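Local coordinates for protein dihydropteridine reductase (Dictyostelium discoideum, PDB 3ORF) that catalyses the NADH- or NADPH-dependent reduction of quinonoid dihydropteridines to tetrahydropteridines, probably renewing the tetrahydrobiopterin used by aromatic amino acid hydroxylases, at residues S111-G114 against M115-N119; L193-P196 against T197-K200. All coordinates share one frame; numbering follows the deposited sequence.

How the contacts relate
Both contacts are local and lie in series along the chain. Neither closes a long loop, and they do not nest or cross. Contact 1 comes first, as successive turns of helix 108-133, which follows strand 88-93. The chain then passes through strand 138-143, helix 156-172 and strand 184-190. Contact 2 opens in the loop after that strand and closes on the first turn of helix 196-201. Their nearest atoms stay about 9 Å apart, so the two do not touch. NAD joins them. Asp117 and Met118 lie by its adenine and Asn119 by the nicotinamide ribose. Leu193 and Asn198 lie by its carboxamide, and Thr195 by a phosphate oxygen. The two thus border one cofactor site of a Rossmann-type sandwich.

Contact 1 of 2, residues S111-G114 against M115-N119; sequences SVKG and MIDMN. With NAD (nicotinamide-adenine-dinucleotide), chain E.
The amides of Met115, Ile116, Asp117 and Met118 bond to the carbonyls of Ser111, Val112, Lys113 and Gly114 in turn, as successive helical turns. The straightest is Ile116 N to Val112 O, 3.0 Å with an N-H...O angle of 170°. On one flank of the helix Val112 and Ile116 lie side by side and point the same way, with Val112 CG1 3.9 Å from Ile116 CD1. Val112 packs on Phe124 and Ile116 on Tyr121 of the second subunit, so this face of the helix belongs to the dimer interface.

The segment is part of helix 108-133 of the short-chain dehydrogenase fold. Met115 turns to helix 156-172, touching Ala157 and Thr161. Its chain bends at chi2 (-59°) and again at chi3, which curls CE back to 3.6 Å from Gly114 C. Met118 passes over the same glycine, its CE 3.7 Å from Gly114 O. On the more exposed side Lys113 crosses Asp117, and Lys113 NZ reaches Asp117 OD2 at 3.7 Å, a long salt bridge. The alkyl part is nearer, with Lys113 CG 3.5 Å from Asp117 OD2. Tyr121 of the second subunit also lies against Lys113. A wider pi-type turn spans 116-119. Within it Asp117 O accepts from NAD N6A at 3.0 Å. Asn119 OD1 accepts from Gly97 N and lies 3.4 Å from NAD O2D.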
loop_
_atom_site.group_PDB
_atom_site.type_symbol
_atom_site.label_atom_id
_atom_site.label_comp_id
_atom_site.label_asym_id
_atom_site.label_seq_id
_atom_site.Cartn_x
_atom_site.Cartn_y
_atom_site.Cartn_z
ATOM N N SER A 111 2.788 11.840 7.817
ATOM C CA SER A 111 1.690 10.942 7.983
ATOM C C SER A 111 2.068 9.741 7.090
ATOM O O SER A 111 1.859 8.604 7.446
ATOM C CB SER A 111 0.372 11.624 7.609
ATOM O OG SER A 111 0.207 11.696 6.195
ATOM N N VAL A 112 2.702 10.013 5.982
ATOM C CA VAL A 112 3.185 8.949 5.075
ATOM C C VAL A 112 4.092 7.981 5.819
ATOM O O VAL A 112 3.794 6.805 5.947
ATOM C CB VAL A 112 3.919 9.506 3.899
ATOM C CG1 VAL A 112 4.723 8.376 3.103
ATOM C CG2 VAL A 112 2.963 10.287 2.988
ATOM N N LYS A 113 5.158 8.483 6.401
ATOM C CA LYS A 113 6.057 7.558 7.071
ATOM C C LYS A 113 5.412 6.874 8.317
ATOM O O LYS A 113 5.573 5.673 8.506
ATOM C CB LYS A 113 7.415 8.204 7.356
ATOM C CG LYS A 113 8.108 7.598 8.560
ATOM C CD LYS A 113 9.287 8.413 8.911
ATOM C CE LYS A 113 10.451 7.461 9.124
ATOM N NZ LYS A 113 10.569 7.373 10.609
ATOM N N GLY A 114 4.642 7.628 9.107
ATOM C CA GLY A 114 3.907 7.033 10.193
ATOM C C GLY A 114 3.011 5.855 9.774
ATOM O O GLY A 114 2.929 4.856 10.465
ATOM N N MET A 115 2.251 5.997 8.684
ATOM C CA MET A 115 1.222 4.987 8.332
ATOM C C MET A 115 1.949 3.790 7.689
ATOM O O MET A 115 1.551 2.665 7.890
ATOM C CB MET A 115 0.186 5.564 7.373
ATOM C CG MET A 115 -0.781 6.715 7.986
ATOM S SD MET A 115 -1.669 6.065 9.399
ATOM C CE MET A 115 -0.462 6.407 10.728
ATOM N N ILE A 116 3.014 4.049 6.908
ATOM C CA ILE A 116 3.789 2.952 6.357
ATOM C C ILE A 116 4.351 2.111 7.508
ATOM O O ILE A 116 4.160 0.921 7.552
ATOM C CB ILE A 116 4.873 3.442 5.430
ATOM C CG1 ILE A 116 4.239 3.847 4.096
ATOM C CG2 ILE A 116 5.922 2.309 5.203
ATOM C CD1 ILE A 116 5.171 4.543 3.093
ATOM N N ASP A 117 4.974 2.738 8.484
ATOM C CA ASP A 117 5.634 1.972 9.550
ATOM C C ASP A 117 4.655 1.229 10.463
ATOM O O ASP A 117 4.934 0.143 10.965
ATOM C CB ASP A 117 6.481 2.946 10.393
ATOM C CG ASP A 117 7.790 3.441 9.641
ATOM O OD1 ASP A 117 8.240 2.866 8.621
ATOM O OD2 ASP A 117 8.367 4.431 10.118
ATOM N N MET A 118 3.540 1.881 10.782
ATOM C CA MET A 118 2.581 1.301 11.687
ATOM C C MET A 118 1.645 0.306 10.988
ATOM O O MET A 118 1.343 -0.756 11.543
ATOM C CB MET A 118 1.761 2.412 12.359
ATOM C CG MET A 118 2.498 3.051 13.565
ATOM S SD MET A 118 1.384 4.191 14.441
ATOM C CE MET A 118 2.025 5.803 13.920
ATOM N N ASN A 119 1.101 0.642 9.823
ATOM C CA ASN A 119 0.132 -0.307 9.210
ATOM C C ASN A 119 0.752 -1.256 8.153
ATOM O O ASN A 119 0.437 -2.438 8.149
ATOM C CB ASN A 119 -1.045 0.400 8.608
ATOM C CG ASN A 119 -1.732 1.365 9.595
ATOM O OD1 ASN A 119 -2.106 1.000 10.703
ATOM N ND2 ASN A 119 -1.931 2.573 9.154
HETATM P PA NAD E . -3.485 1.078 19.538
HETATM O O1A NAD E . -2.683 2.265 19.143
HETATM O O2A NAD E . -3.933 0.891 20.946
HETATM O O5B NAD E . -2.523 -0.228 19.285
HETATM C C5B NAD E . -1.775 -0.542 18.167
HETATM C C4B NAD E . -0.605 -1.406 18.671
HETATM O O4B NAD E . 0.207 -1.703 17.498
HETATM C C3B NAD E . 0.304 -0.555 19.598
HETATM O O3B NAD E . 0.749 -1.369 20.658
HETATM C C2B NAD E . 1.555 -0.305 18.780
HETATM O O2B NAD E . 2.729 -0.292 19.608
HETATM C C1B NAD E . 1.572 -1.562 17.886
HETATM N N9A NAD E . 2.286 -1.402 16.589
HETATM C C8A NAD E . 2.245 -0.290 15.810
HETATM N N7A NAD E . 2.961 -0.560 14.707
HETATM C C5A NAD E . 3.488 -1.820 14.796
HETATM C C6A NAD E . 4.315 -2.639 13.967
HETATM N N6A NAD E . 4.845 -2.167 12.811
HETATM N N1A NAD E . 4.627 -3.906 14.367
HETATM C C2A NAD E . 4.181 -4.361 15.531
HETATM N N3A NAD E . 3.397 -3.606 16.330
HETATM C C4A NAD E . 3.057 -2.338 16.011
HETATM O O3 NAD E . -4.653 1.012 18.483
HETATM P PN NAD E . -6.002 0.279 18.542
HETATM O O1N NAD E . -6.968 1.367 18.902
HETATM O O2N NAD E . -5.933 -1.062 19.258
HETATM O O5D NAD E . -6.319 -0.090 16.994
HETATM C C5D NAD E . -6.071 -1.388 16.440
HETATM C C4D NAD E . -6.261 -1.365 14.911
HETATM O O4D NAD E . -7.480 -0.647 14.581
HETATM C C3D NAD E . -5.164 -0.683 14.085
HETATM O O3D NAD E . -4.778 -1.648 13.044
HETATM C C2D NAD E . -5.856 0.529 13.444
HETATM O O2D NAD E . -5.202 0.764 12.187
HETATM C C1D NAD E . -7.236 -0.132 13.234
HETATM N N1N NAD E . -8.547 0.419 12.659
HETATM C C2N NAD E . -9.528 1.210 13.406
HETATM C C3N NAD E . -10.718 1.628 12.714
HETATM C C7N NAD E . -11.855 2.456 13.372
HETATM O O7N NAD E . -12.355 3.416 12.755
HETATM N N7N NAD E . -12.264 1.996 14.574
HETATM C C4N NAD E . -10.933 1.254 11.366
HETATM C C5N NAD E . -9.997 0.469 10.680
HETATM C C6N NAD E . -8.834 0.067 11.317
#

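Contact 2 of 2, residues L193-P196 against T197-K200; sequences LDTP and TNRK. With NAD (nicotinamide-adenine-dinucleotide), chain E.
Thr195 and Asn198 meet at the start of helix 196-201, where Thr195 is the N-cap. Thr195 OG1 accepts from Asn198 N at 3.0 Å, with an N-H...O angle of 164°. The hydroxyl can do this because the first torsion sets OG1 between the backbone N and the carbonyl carbon. The same torsion leaves the methyl CG2 turned to the cofactor, 3.2 Å from NAD O1N. In the short-chain dehydrogenase fold this is the loop after strand 184-190, one wall of the nicotinamide site.

The tight part lies on this cofactor side. Asn198 ND2 donates to Leu193 O at 2.8 Å, and the bond is almost perfectly straight at 179°. The carbonyl oxygen sits in the amide plane of Asn198, so the bond fixes how the amide is turned. Leu193 CB and CG lie beside the carboxamide nitrogen N7N of NAD, with CB at 3.5 Å. The far end of this side chain runs away from residues 197-200 and also packs on Leu213 and Val216 of helix 213-225.

The loose side is at Lys200, whose chain extends past the helix start into solvent. Of its side chain, CB comes close, 3.4 Å from Pro196 O. At the outer edge of the contact Arg199 grips the Asp194 carboxylate side-on: NE donates to OD1 and NH2 to OD2, each oxygen using its syn lone pair. Both bonds are bent, and the carboxylate and guanidinium planes stand 38° apart, so the pair is not flat. Trp210 touches both side chains, and Phe207 makes a cation-pi contact with Arg199. Replacing Asp194 with an alanine would probably leave the guanidinium without its charged mate and freer to swing toward solvent. The shorter of the two bonds is Arg199 NH2 to Asp194 OD2, at 2.9 Å.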
loop_
_atom_site.group_PDB
_atom_site.type_symbol
_atom_site.label_atom_id
_atom_site.label_comp_id
_atom_site.label_asym_id
_atom_site.label_seq_id
_atom_site.Cartn_x
_atom_site.Cartn_y
_atom_site.Cartn_z
ATOM N N LEU A 193 -14.468 1.065 16.072
ATOM C CA LEU A 193 -14.130 0.420 17.351
ATOM C C LEU A 193 -14.185 1.390 18.538
ATOM O O LEU A 193 -13.903 2.595 18.422
ATOM C CB LEU A 193 -12.662 -0.110 17.326
ATOM C CG LEU A 193 -12.343 -1.266 16.412
ATOM C CD1 LEU A 193 -10.985 -1.898 16.798
ATOM C CD2 LEU A 193 -13.496 -2.314 16.597
ATOM N N ASP A 194 -14.481 0.841 19.696
ATOM C CA ASP A 194 -14.460 1.626 20.920
ATOM C C ASP A 194 -13.090 1.451 21.544
ATOM O O ASP A 194 -12.858 0.483 22.274
ATOM C CB ASP A 194 -15.532 1.176 21.903
ATOM C CG ASP A 194 -15.664 2.117 23.107
ATOM O OD1 ASP A 194 -14.814 2.996 23.306
ATOM O OD2 ASP A 194 -16.578 1.958 23.911
ATOM N N THR A 195 -12.203 2.376 21.209
ATOM C CA THR A 195 -10.784 2.359 21.587
ATOM C C THR A 195 -10.462 3.767 22.134
ATOM O O THR A 195 -11.116 4.738 21.762
ATOM C CB THR A 195 -9.862 2.229 20.340
ATOM O OG1 THR A 195 -10.156 3.312 19.433
ATOM C CG2 THR A 195 -10.058 0.860 19.565
ATOM N N PRO A 196 -9.435 3.886 23.002
ATOM C CA PRO A 196 -8.960 5.241 23.456
ATOM C C PRO A 196 -8.673 6.183 22.226
ATOM O O PRO A 196 -8.945 7.365 22.272
ATOM C CB PRO A 196 -7.641 4.935 24.209
ATOM C CG PRO A 196 -7.743 3.457 24.656
ATOM C CD PRO A 196 -8.634 2.768 23.574
ATOM N N THR A 197 -8.216 5.650 21.111
ATOM C CA THR A 197 -7.997 6.496 19.968
ATOM C C THR A 197 -9.305 7.133 19.505
ATOM O O THR A 197 -9.354 8.374 19.251
ATOM C CB THR A 197 -7.161 5.793 18.869
ATOM O OG1 THR A 197 -5.906 5.440 19.472
ATOM C CG2 THR A 197 -6.862 6.738 17.644
ATOM N N ASN A 198 -10.367 6.341 19.387
ATOM C CA ASN A 198 -11.594 6.954 18.953
ATOM C C ASN A 198 -12.220 7.817 20.002
ATOM O O ASN A 198 -12.797 8.826 19.667
ATOM C CB ASN A 198 -12.586 5.984 18.311
ATOM C CG ASN A 198 -12.100 5.467 16.953
ATOM O OD1 ASN A 198 -11.433 6.202 16.190
ATOM N ND2 ASN A 198 -12.384 4.192 16.654
ATOM N N ARG A 199 -12.049 7.480 21.277
ATOM C CA ARG A 199 -12.564 8.339 22.301
ATOM C C ARG A 199 -11.934 9.722 22.245
ATOM O O ARG A 199 -12.625 10.728 22.529
ATOM C CB ARG A 199 -12.477 7.697 23.690
ATOM C CG ARG A 199 -13.556 6.542 23.788
ATOM C CD ARG A 199 -14.155 6.426 25.110
ATOM N NE ARG A 199 -14.959 5.214 25.252
ATOM C CZ ARG A 199 -16.176 5.188 25.776
ATOM N NH1 ARG A 199 -16.759 6.332 26.176
ATOM N NH2 ARG A 199 -16.832 4.043 25.855
ATOM N N LYS A 200 -10.674 9.786 21.822
ATOM C CA LYS A 200 -9.952 11.008 21.776
ATOM C C LYS A 200 -10.398 11.882 20.579
ATOM O O LYS A 200 -10.484 13.098 20.656
ATOM C CB LYS A 200 -8.454 10.689 21.718
ATOM C CG LYS A 200 -7.586 11.806 21.184
ATOM C CD LYS A 200 -6.068 11.493 21.418
ATOM C CE LYS A 200 -5.570 10.287 20.633
ATOM N NZ LYS A 200 -4.094 10.000 20.832
HETATM P PA NAD E . -3.485 1.078 19.538
HETATM O O1A NAD E . -2.683 2.265 19.143
HETATM O O2A NAD E . -3.933 0.891 20.946
HETATM O O5B NAD E . -2.523 -0.228 19.285
HETATM C C5B NAD E . -1.775 -0.542 18.167
HETATM C C4B NAD E . -0.605 -1.406 18.671
HETATM O O4B NAD E . 0.207 -1.703 17.498
HETATM C C3B NAD E . 0.304 -0.555 19.598
HETATM O O3B NAD E . 0.749 -1.369 20.658
HETATM C C2B NAD E . 1.555 -0.305 18.780
HETATM O O2B NAD E . 2.729 -0.292 19.608
HETATM C C1B NAD E . 1.572 -1.562 17.886
HETATM N N9A NAD E . 2.286 -1.402 16.589
HETATM C C8A NAD E . 2.245 -0.290 15.810
HETATM N N7A NAD E . 2.961 -0.560 14.707
HETATM C C5A NAD E . 3.488 -1.820 14.796
HETATM C C6A NAD E . 4.315 -2.639 13.967
HETATM N N6A NAD E . 4.845 -2.167 12.811
HETATM N N1A NAD E . 4.627 -3.906 14.367
HETATM C C2A NAD E . 4.181 -4.361 15.531
HETATM N N3A NAD E . 3.397 -3.606 16.330
HETATM C C4A NAD E . 3.057 -2.338 16.011
HETATM O O3 NAD E . -4.653 1.012 18.483
HETATM P PN NAD E . -6.002 0.279 18.542
HETATM O O1N NAD E . -6.968 1.367 18.902
HETATM O O2N NAD E . -5.933 -1.062 19.258
HETATM O O5D NAD E . -6.319 -0.090 16.994
HETATM C C5D NAD E . -6.071 -1.388 16.440
HETATM C C4D NAD E . -6.261 -1.365 14.911
HETATM O O4D NAD E . -7.480 -0.647 14.581
HETATM C C3D NAD E . -5.164 -0.683 14.085
HETATM O O3D NAD E . -4.778 -1.648 13.044
HETATM C C2D NAD E . -5.856 0.529 13.444
HETATM O O2D NAD E . -5.202 0.764 12.187
HETATM C C1D NAD E . -7.236 -0.132 13.234
HETATM N N1N NAD E . -8.547 0.419 12.659
HETATM C C2N NAD E . -9.528 1.210 13.406
HETATM C C3N NAD E . -10.718 1.628 12.714
HETATM C C7N NAD E . -11.855 2.456 13.372
HETATM O O7N NAD E . -12.355 3.416 12.755
HETATM N N7N NAD E . -12.264 1.996 14.574
HETATM C C4N NAD E . -10.933 1.254 11.366
HETATM C C5N NAD E . -9.997 0.469 10.680
HETATM C C6N NAD E . -8.834 0.067 11.317
#